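Local coordinates for conjugal transfer protein TRWB (Escherichia coli, PDB 1E9R) that probably works as a hexameric, ring-helicase-like P-loop NTPase that couples DNA to the type IV secretion machinery during bacterial conjugation, at residues Leu57-Thr62 with Ala313-Thr318; Arg155-Lys160 with Arg185-Gly190; Val341-Ser346 with Leu403-Gly408. All coordinates share one frame; numbering follows the deposited sequence.

Contact 1 (Leu57-Thr62 with Ala313-Thr318)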
loop_
_atom_site.group_PDB
_atom_site.type_symbol
_atom_site.label_atom_id
_atom_site.label_comp_id
_atom_site.label_asym_id
_atom_site.label_seq_id
_atom_site.Cartn_x
_atom_site.Cartn_y
_atom_site.Cartn_z
ATOM N N LEU B 57 -21.218 -16.850 13.712
ATOM C CA LEU B 57 -20.780 -16.603 12.347
ATOM C C LEU B 57 -20.630 -17.949 11.641
ATOM O O LEU B 57 -19.864 -18.791 12.076
ATOM C CB LEU B 57 -19.449 -15.847 12.359
ATOM C CG LEU B 57 -18.911 -15.399 11.000
ATOM C CD1 LEU B 57 -19.936 -14.523 10.297
ATOM C CD2 LEU B 57 -17.629 -14.627 11.195
ATOM N N VAL B 58 -21.384 -18.162 10.566
ATOM C CA VAL B 58 -21.319 -19.419 9.816
ATOM C C VAL B 58 -20.523 -19.204 8.538
ATOM O O VAL B 58 -21.040 -18.689 7.553
ATOM C CB VAL B 58 -22.724 -19.925 9.449
ATOM C CG1 VAL B 58 -22.622 -21.241 8.729
ATOM C CG2 VAL B 58 -23.555 -20.073 10.700
ATOM N N ASN B 59 -19.265 -19.628 8.560
ATOM C CA ASN B 59 -18.342 -19.435 7.443
ATOM C C ASN B 59 -18.171 -20.679 6.553
ATOM O O ASN B 59 -17.853 -21.766 7.033
ATOM C CB ASN B 59 -16.988 -18.992 8.026
ATOM C CG ASN B 59 -16.053 -18.397 6.990
ATOM O OD1 ASN B 59 -14.855 -18.317 7.224
ATOM N ND2 ASN B 59 -16.587 -17.964 5.853
ATOM N N GLY B 60 -18.380 -20.511 5.250
ATOM C CA GLY B 60 -18.240 -21.627 4.335
ATOM C C GLY B 60 -18.491 -21.244 2.890
ATOM O O GLY B 60 -19.310 -20.369 2.608
ATOM N N ALA B 61 -17.789 -21.907 1.973
ATOM C CA ALA B 61 -17.933 -21.648 0.543
ATOM C C ALA B 61 -19.336 -22.026 0.063
ATOM O O ALA B 61 -20.132 -22.567 0.827
ATOM C CB ALA B 61 -16.880 -22.435 -0.233
ATOM N N THR B 62 -19.636 -21.743 -1.205
ATOM C CA THR B 62 -20.955 -22.054 -1.762
ATOM C C THR B 62 -21.237 -23.543 -1.712
ATOM O O THR B 62 -20.349 -24.352 -1.963
ATOM C CB THR B 62 -21.086 -21.652 -3.254
ATOM O OG1 THR B 62 -20.581 -20.332 -3.451
ATOM C CG2 THR B 62 -22.548 -21.687 -3.682
ATOM N N ALA B 313 -25.161 -15.035 11.210
ATOM C CA ALA B 313 -24.846 -14.562 9.871
ATOM C C ALA B 313 -24.008 -15.545 9.086
ATOM O O ALA B 313 -23.062 -16.127 9.605
ATOM C CB ALA B 313 -24.124 -13.206 9.951
ATOM N N GLY B 314 -24.372 -15.737 7.827
ATOM C CA GLY B 314 -23.615 -16.626 6.970
ATOM C C GLY B 314 -22.579 -15.765 6.271
ATOM O O GLY B 314 -22.812 -14.567 6.067
ATOM N N LEU B 315 -21.442 -16.356 5.909
ATOM C CA LEU B 315 -20.374 -15.623 5.229
ATOM C C LEU B 315 -19.653 -16.571 4.297
ATOM O O LEU B 315 -18.924 -17.434 4.766
ATOM C CB LEU B 315 -19.368 -15.071 6.244
ATOM C CG LEU B 315 -18.208 -14.249 5.669
ATOM C CD1 LEU B 315 -18.765 -12.968 5.064
ATOM C CD2 LEU B 315 -17.189 -13.924 6.758
ATOM N N GLN B 316 -19.844 -16.418 2.988
ATOM C CA GLN B 316 -19.179 -17.312 2.053
ATOM C C GLN B 316 -17.745 -16.890 1.736
ATOM O O GLN B 316 -16.889 -17.741 1.505
ATOM C CB GLN B 316 -19.969 -17.440 0.752
ATOM C CG GLN B 316 -19.775 -16.286 -0.196
ATOM C CD GLN B 316 -20.154 -16.635 -1.627
ATOM O OE1 GLN B 316 -21.238 -17.175 -1.876
ATOM N NE2 GLN B 316 -19.264 -16.323 -2.576
ATOM N N SER B 317 -17.480 -15.583 1.724
ATOM C CA SER B 317 -16.133 -15.086 1.428
ATOM C C SER B 317 -15.690 -14.005 2.400
ATOM O O SER B 317 -16.301 -12.944 2.479
ATOM C CB SER B 317 -16.062 -14.528 0.003
ATOM O OG SER B 317 -14.769 -14.010 -0.273
ATOM N N THR B 318 -14.623 -14.279 3.139
ATOM C CA THR B 318 -14.111 -13.313 4.097
ATOM C C THR B 318 -13.491 -12.152 3.300
ATOM O O THR B 318 -13.414 -10.999 3.751
ATOM C CB THR B 318 -13.057 -13.976 5.021
ATOM O OG1 THR B 318 -12.517 -12.993 5.916
ATOM C CG2 THR B 318 -11.929 -14.602 4.197
#
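A313 opens the pairing: its O takes the N-H of V58 at 2.8 Å, nearly along the C=O axis and with an N-H...O angle of 176°, the straightest bond between the two segments. Its methyl shares a sheet face with L57, whose CG is anti to the backbone N and whose CD1 comes back over the neighbouring strand to 3.6 Å from A313 O. G314, opposite V58, lets backbone meet backbone, its CA 3.4 Å from V58 O. That same V58 O receives the N-H of L315 at 2.9 Å from above the carbonyl plane, so V58 bonds through both its N and its O, as a parallel ladder requires. L315 CB lies 4.1 Å from L57 CD1, the two leucine side chains crossing obliquely. Its O is gripped twice, by N59 ND2 at 2.6 Å and by G60 N at 3.2 Å, both donors standing above the carbonyl plane. L315 O lies only 8° out of the N59 amide plane, so the asparagine adds a donor beside G60 N. Q316 leaves the sheet with its CA 3.1 Å from G60 O; CG takes the crowded position (chi1 80°), and the extended chain runs beside T62 toward a weak bond with T302 of the second subunit. S317 N-caps the following helix through Q320 N, and its OG bonds T332 of that subunit. With K66 NZ on G60 O and a sulfate near T62, this is consistent with the strand-loop junction of a Walker A P-loop beside its parallel neighbour strand, as in RecA-like ring NTPases.

Contact 2 (Arg155-Lys160 with Arg185-Gly190); sequences RETAKK and RGFLEG
K160 is stretched out along its length, CG anti to the backbone N (chi1 -176°), and F187 holds CG anti to its own N (chi1 -177°), so both side chains extend between the helices and the lysine chain ends up over the ring. The result is a lysine-over-phenylalanine cation-pi contact between two helices, 141-163 and the C-terminal part of 181-188, in the all-helical part of the chain. K160 CD rides over one face of the F187 ring, 3.6 Å above its plane and displaced toward the rim. Beyond it NZ stands 4.3 Å from the ring centroid, 15° off the normal. The amino group also donates to F187 O over a very short 2.5 Å, in the carbonyl plane and on a lone pair; one residue thus supplies both ring and acceptor. Sitting near the carboxyl end of a helix, the ammonium charge is probably further eased by the helix dipole. The T157 side chain runs roughly perpendicular to that of F187, CG2 lying 3.9 Å from CE2, while its OG1 bonds back to L153 O. W175 of helix 169-178 stacks with F187, so a third helix joins the packing. L188 starts away from the partner helix, yet its CD2 returns to 4.0 Å from T157 OG1. One turn before K160, E156 accepts L192 N through OE1, and its OE2 offers the syn lone pair to K159 NZ, 3.0 Å away.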
loop_
_atom_site.group_PDB
_atom_site.type_symbol
_atom_site.label_atom_id
_atom_site.label_comp_id
_atom_site.label_asym_id
_atom_site.label_seq_id
_atom_site.Cartn_x
_atom_site.Cartn_y
_atom_site.Cartn_z
ATOM N N ARG B 155 -32.149 13.897 5.038
ATOM C CA ARG B 155 -32.802 14.246 6.293
ATOM C C ARG B 155 -33.481 15.613 6.330
ATOM O O ARG B 155 -34.541 15.761 6.942
ATOM C CB ARG B 155 -31.831 14.080 7.472
ATOM C CG ARG B 155 -30.807 15.169 7.656
ATOM C CD ARG B 155 -29.958 14.890 8.892
ATOM N NE ARG B 155 -28.739 14.165 8.562
ATOM C CZ ARG B 155 -27.580 14.756 8.289
ATOM N NH1 ARG B 155 -27.486 16.078 8.314
ATOM N NH2 ARG B 155 -26.518 14.027 7.974
ATOM N N GLU B 156 -32.898 16.610 5.669
ATOM C CA GLU B 156 -33.507 17.937 5.646
ATOM C C GLU B 156 -34.729 17.981 4.721
ATOM O O GLU B 156 -35.749 18.570 5.076
ATOM C CB GLU B 156 -32.483 18.994 5.229
ATOM C CG GLU B 156 -31.439 19.277 6.303
ATOM C CD GLU B 156 -32.057 19.557 7.674
ATOM O OE1 GLU B 156 -32.875 20.495 7.795
ATOM O OE2 GLU B 156 -31.724 18.838 8.640
ATOM N N THR B 157 -34.637 17.356 3.551
ATOM C CA THR B 157 -35.763 17.338 2.619
ATOM C C THR B 157 -36.932 16.590 3.243
ATOM O O THR B 157 -38.049 17.094 3.284
ATOM C CB THR B 157 -35.391 16.650 1.288
ATOM O OG1 THR B 157 -34.318 17.363 0.673
ATOM C CG2 THR B 157 -36.581 16.633 0.334
ATOM N N ALA B 158 -36.664 15.385 3.734
ATOM C CA ALA B 158 -37.689 14.558 4.355
ATOM C C ALA B 158 -38.283 15.241 5.577
ATOM O O ALA B 158 -39.491 15.180 5.790
ATOM C CB ALA B 158 -37.106 13.208 4.744
ATOM N N LYS B 159 -37.442 15.890 6.375
ATOM C CA LYS B 159 -37.911 16.580 7.576
ATOM C C LYS B 159 -38.930 17.671 7.233
ATOM O O LYS B 159 -39.918 17.845 7.946
ATOM C CB LYS B 159 -36.733 17.204 8.324
ATOM C CG LYS B 159 -37.064 17.671 9.726
ATOM C CD LYS B 159 -35.913 18.480 10.332
ATOM C CE LYS B 159 -34.591 17.691 10.391
ATOM N NZ LYS B 159 -33.474 18.476 11.025
ATOM N N LYS B 160 -38.690 18.398 6.142
ATOM C CA LYS B 160 -39.593 19.467 5.705
ATOM C C LYS B 160 -40.904 18.918 5.132
ATOM O O LYS B 160 -41.978 19.453 5.408
ATOM C CB LYS B 160 -38.912 20.356 4.663
ATOM C CG LYS B 160 -39.759 21.547 4.236
ATOM C CD LYS B 160 -38.976 22.539 3.370
ATOM C CE LYS B 160 -39.861 23.697 2.910
ATOM N NZ LYS B 160 -39.106 24.719 2.127
ATOM N N ARG B 185 -32.837 24.080 -4.349
ATOM C CA ARG B 185 -32.253 25.115 -3.500
ATOM C C ARG B 185 -33.360 25.913 -2.812
ATOM O O ARG B 185 -33.311 26.156 -1.611
ATOM C CB ARG B 185 -31.400 26.063 -4.343
ATOM C CG ARG B 185 -30.062 25.502 -4.798
ATOM C CD ARG B 185 -28.962 25.981 -3.876
ATOM N NE ARG B 185 -27.632 25.552 -4.296
ATOM C CZ ARG B 185 -27.072 25.863 -5.459
ATOM N NH1 ARG B 185 -27.736 26.598 -6.335
ATOM N NH2 ARG B 185 -25.853 25.432 -5.747
ATOM N N GLY B 186 -34.360 26.318 -3.586
ATOM C CA GLY B 186 -35.461 27.082 -3.027
ATOM C C GLY B 186 -36.242 26.282 -2.004
ATOM O O GLY B 186 -36.646 26.809 -0.961
ATOM N N PHE B 187 -36.466 25.004 -2.304
ATOM C CA PHE B 187 -37.188 24.144 -1.382
ATOM C C PHE B 187 -36.400 24.043 -0.081
ATOM O O PHE B 187 -36.966 24.076 1.009
ATOM C CB PHE B 187 -37.371 22.749 -1.962
ATOM C CG PHE B 187 -38.169 21.850 -1.077
ATOM C CD1 PHE B 187 -39.550 21.970 -1.013
ATOM C CD2 PHE B 187 -37.539 20.926 -0.254
ATOM C CE1 PHE B 187 -40.298 21.185 -0.140
ATOM C CE2 PHE B 187 -38.273 20.135 0.623
ATOM C CZ PHE B 187 -39.657 20.266 0.681
ATOM N N LEU B 188 -35.083 23.928 -0.205
ATOM C CA LEU B 188 -34.215 23.822 0.965
ATOM C C LEU B 188 -34.137 25.084 1.810
ATOM O O LEU B 188 -33.749 25.019 2.981
ATOM C CB LEU B 188 -32.810 23.403 0.546
ATOM C CG LEU B 188 -32.722 21.932 0.149
ATOM C CD1 LEU B 188 -31.329 21.627 -0.371
ATOM C CD2 LEU B 188 -33.069 21.061 1.358
ATOM N N GLU B 189 -34.489 26.231 1.231
ATOM C CA GLU B 189 -34.464 27.477 1.994
ATOM C C GLU B 189 -35.304 27.258 3.246
ATOM O O GLU B 189 -36.396 26.697 3.182
ATOM C CB GLU B 189 -35.053 28.628 1.185
ATOM C CG GLU B 189 -34.105 29.266 0.196
ATOM C CD GLU B 189 -34.836 30.194 -0.765
ATOM O OE1 GLU B 189 -35.749 30.923 -0.314
ATOM O OE2 GLU B 189 -34.498 30.198 -1.971
ATOM N N GLY B 190 -34.793 27.686 4.390
ATOM C CA GLY B 190 -35.540 27.495 5.614
ATOM C C GLY B 190 -35.119 26.245 6.364
ATOM O O GLY B 190 -35.502 26.051 7.520
#

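Contact 3 (Val341-Ser346 with Leu403-Gly408); sequences VVLGGS and LTAYVG
V342 O is held by one hydrogen bond and one weaker CA-H contact: Y406 N donates at 3.0 Å with an N-H...O angle of 162°, and A405 CA approaches to 3.6 Å. The amide comes from above the carbonyl plane, and the edge of the Y406 ring lies near the same oxygen. V342 N answers with a bond of 3.1 Å to Y406 O, within the carbonyl plane, making V342 and Y406 an antiparallel hydrogen-bonded pair. Y406 O gains a second neighbour in V341 CA, 3.3 Å away, beside the non-hydrogen-bonded pair of V341 with V407. Between the side chains, the methyl of A405 is the meeting point: V341 CG1 and L343 CD1 each come within 3.7 Å of A405 CB. V341 CG1 gets there from an anti position to its backbone N, L343 CD1 from a CG anti to the carbonyl carbon. On the sheet face away from V341, V342 CB and Y406 CB stand 4.2 Å apart, but with chi1 -81° the tyrosine ring leads off from the partner strand. Strand 404-408 adds an antiparallel strand to 339-342, at the border of the parallel part of this P-loop NTPase sheet, where 339-342 runs parallel to 56-59. V341 packs on L69 and L343 on K66, both of helix 66-79, V342 on M356 and L360 of helix 350-360, and Y406 on K417 of strand 415-419.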
loop_
_atom_site.group_PDB
_atom_site.type_symbol
_atom_site.label_atom_id
_atom_site.label_comp_id
_atom_site.label_asym_id
_atom_site.label_seq_id
_atom_site.Cartn_x
_atom_site.Cartn_y
_atom_site.Cartn_z
ATOM N N VAL B 341 -18.635 -21.293 13.085
ATOM C CA VAL B 341 -18.869 -22.565 12.422
ATOM C C VAL B 341 -18.108 -22.488 11.104
ATOM O O VAL B 341 -18.257 -21.528 10.343
ATOM C CB VAL B 341 -20.359 -22.826 12.113
ATOM C CG1 VAL B 341 -20.501 -24.171 11.416
ATOM C CG2 VAL B 341 -21.175 -22.827 13.398
ATOM N N VAL B 342 -17.273 -23.491 10.852
ATOM C CA VAL B 342 -16.478 -23.559 9.637
ATOM C C VAL B 342 -16.977 -24.710 8.771
ATOM O O VAL B 342 -16.865 -25.863 9.165
ATOM C CB VAL B 342 -14.986 -23.786 9.973
ATOM C CG1 VAL B 342 -14.190 -24.020 8.706
ATOM C CG2 VAL B 342 -14.434 -22.587 10.733
ATOM N N LEU B 343 -17.542 -24.394 7.606
ATOM C CA LEU B 343 -18.045 -25.416 6.682
ATOM C C LEU B 343 -17.005 -25.674 5.606
ATOM O O LEU B 343 -17.244 -26.412 4.641
ATOM C CB LEU B 343 -19.348 -24.961 6.033
ATOM C CG LEU B 343 -20.613 -25.158 6.863
ATOM C CD1 LEU B 343 -20.407 -24.615 8.250
ATOM C CD2 LEU B 343 -21.772 -24.454 6.201
ATOM N N GLY B 344 -15.848 -25.041 5.772
ATOM C CA GLY B 344 -14.756 -25.216 4.832
ATOM C C GLY B 344 -14.825 -24.498 3.495
ATOM O O GLY B 344 -15.869 -24.475 2.825
ATOM N N GLY B 345 -13.687 -23.913 3.114
ATOM C CA GLY B 345 -13.584 -23.209 1.843
ATOM C C GLY B 345 -13.414 -24.157 0.651
ATOM O O GLY B 345 -13.548 -25.387 0.774
ATOM N N SER B 346 -13.124 -23.576 -0.511
ATOM C CA SER B 346 -12.934 -24.345 -1.727
ATOM C C SER B 346 -11.439 -24.591 -1.844
ATOM O O SER B 346 -10.648 -23.821 -1.303
ATOM C CB SER B 346 -13.452 -23.536 -2.921
ATOM O OG SER B 346 -13.343 -24.256 -4.134
ATOM N N LEU B 403 -21.782 -30.525 3.798
ATOM C CA LEU B 403 -22.710 -30.816 4.879
ATOM C C LEU B 403 -21.957 -31.337 6.092
ATOM O O LEU B 403 -22.450 -32.168 6.842
ATOM C CB LEU B 403 -23.758 -31.828 4.436
ATOM C CG LEU B 403 -24.798 -31.264 3.472
ATOM C CD1 LEU B 403 -25.756 -32.372 3.075
ATOM C CD2 LEU B 403 -25.540 -30.108 4.128
ATOM N N THR B 404 -20.741 -30.848 6.262
ATOM C CA THR B 404 -19.919 -31.208 7.404
ATOM C C THR B 404 -19.430 -29.883 7.993
ATOM O O THR B 404 -19.000 -28.977 7.261
ATOM C CB THR B 404 -18.729 -32.070 6.991
ATOM O OG1 THR B 404 -19.204 -33.189 6.241
ATOM C CG2 THR B 404 -17.989 -32.569 8.223
ATOM N N ALA B 405 -19.507 -29.763 9.313
ATOM C CA ALA B 405 -19.101 -28.529 9.964
ATOM C C ALA B 405 -18.294 -28.692 11.234
ATOM O O ALA B 405 -18.415 -29.679 11.953
ATOM C CB ALA B 405 -20.333 -27.685 10.266
ATOM N N TYR B 406 -17.460 -27.694 11.489
ATOM C CA TYR B 406 -16.663 -27.648 12.694
ATOM C C TYR B 406 -17.357 -26.611 13.562
ATOM O O TYR B 406 -17.431 -25.447 13.196
ATOM C CB TYR B 406 -15.238 -27.211 12.391
ATOM C CG TYR B 406 -14.373 -28.327 11.868
ATOM C CD1 TYR B 406 -13.883 -29.306 12.730
ATOM C CD2 TYR B 406 -14.043 -28.414 10.516
ATOM C CE1 TYR B 406 -13.084 -30.347 12.263
ATOM C CE2 TYR B 406 -13.240 -29.456 10.039
ATOM C CZ TYR B 406 -12.768 -30.415 10.922
ATOM O OH TYR B 406 -11.984 -31.448 10.473
ATOM N N VAL B 407 -17.887 -27.044 14.699
ATOM C CA VAL B 407 -18.588 -26.150 15.606
ATOM C C VAL B 407 -17.699 -25.702 16.759
ATOM O O VAL B 407 -17.206 -26.535 17.528
ATOM C CB VAL B 407 -19.854 -26.831 16.179
ATOM C CG1 VAL B 407 -20.623 -25.861 17.071
ATOM C CG2 VAL B 407 -20.731 -27.320 15.033
ATOM N N GLY B 408 -17.501 -24.387 16.871
ATOM C CA GLY B 408 -16.681 -23.828 17.933
ATOM C C GLY B 408 -17.407 -22.730 18.687
ATOM O O GLY B 408 -17.340 -21.565 18.319
#

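How the contacts relate
Contacts 1 and 3 are buried in the same mixed sheet, their centres about 9 Å apart, whereas contact 2 lies in a partly buried helical region with its centre about 42 Å from contact 1 and 51 Å from contact 3. Strands 56-59 and 339-342 join contacts 1 and 3 directly: N59 N bonds V341 O, and N59 O bonds L343 N. Contact 1 is parallel pairing, contact 3 antiparallel; both rest mainly on backbone amides, contact 1 with an added asparagine side-chain bond, and both touch the second subunit. Contact 2 instead depends on a charged side chain, a ring and a helix-end carbonyl, and no other subunit touches it.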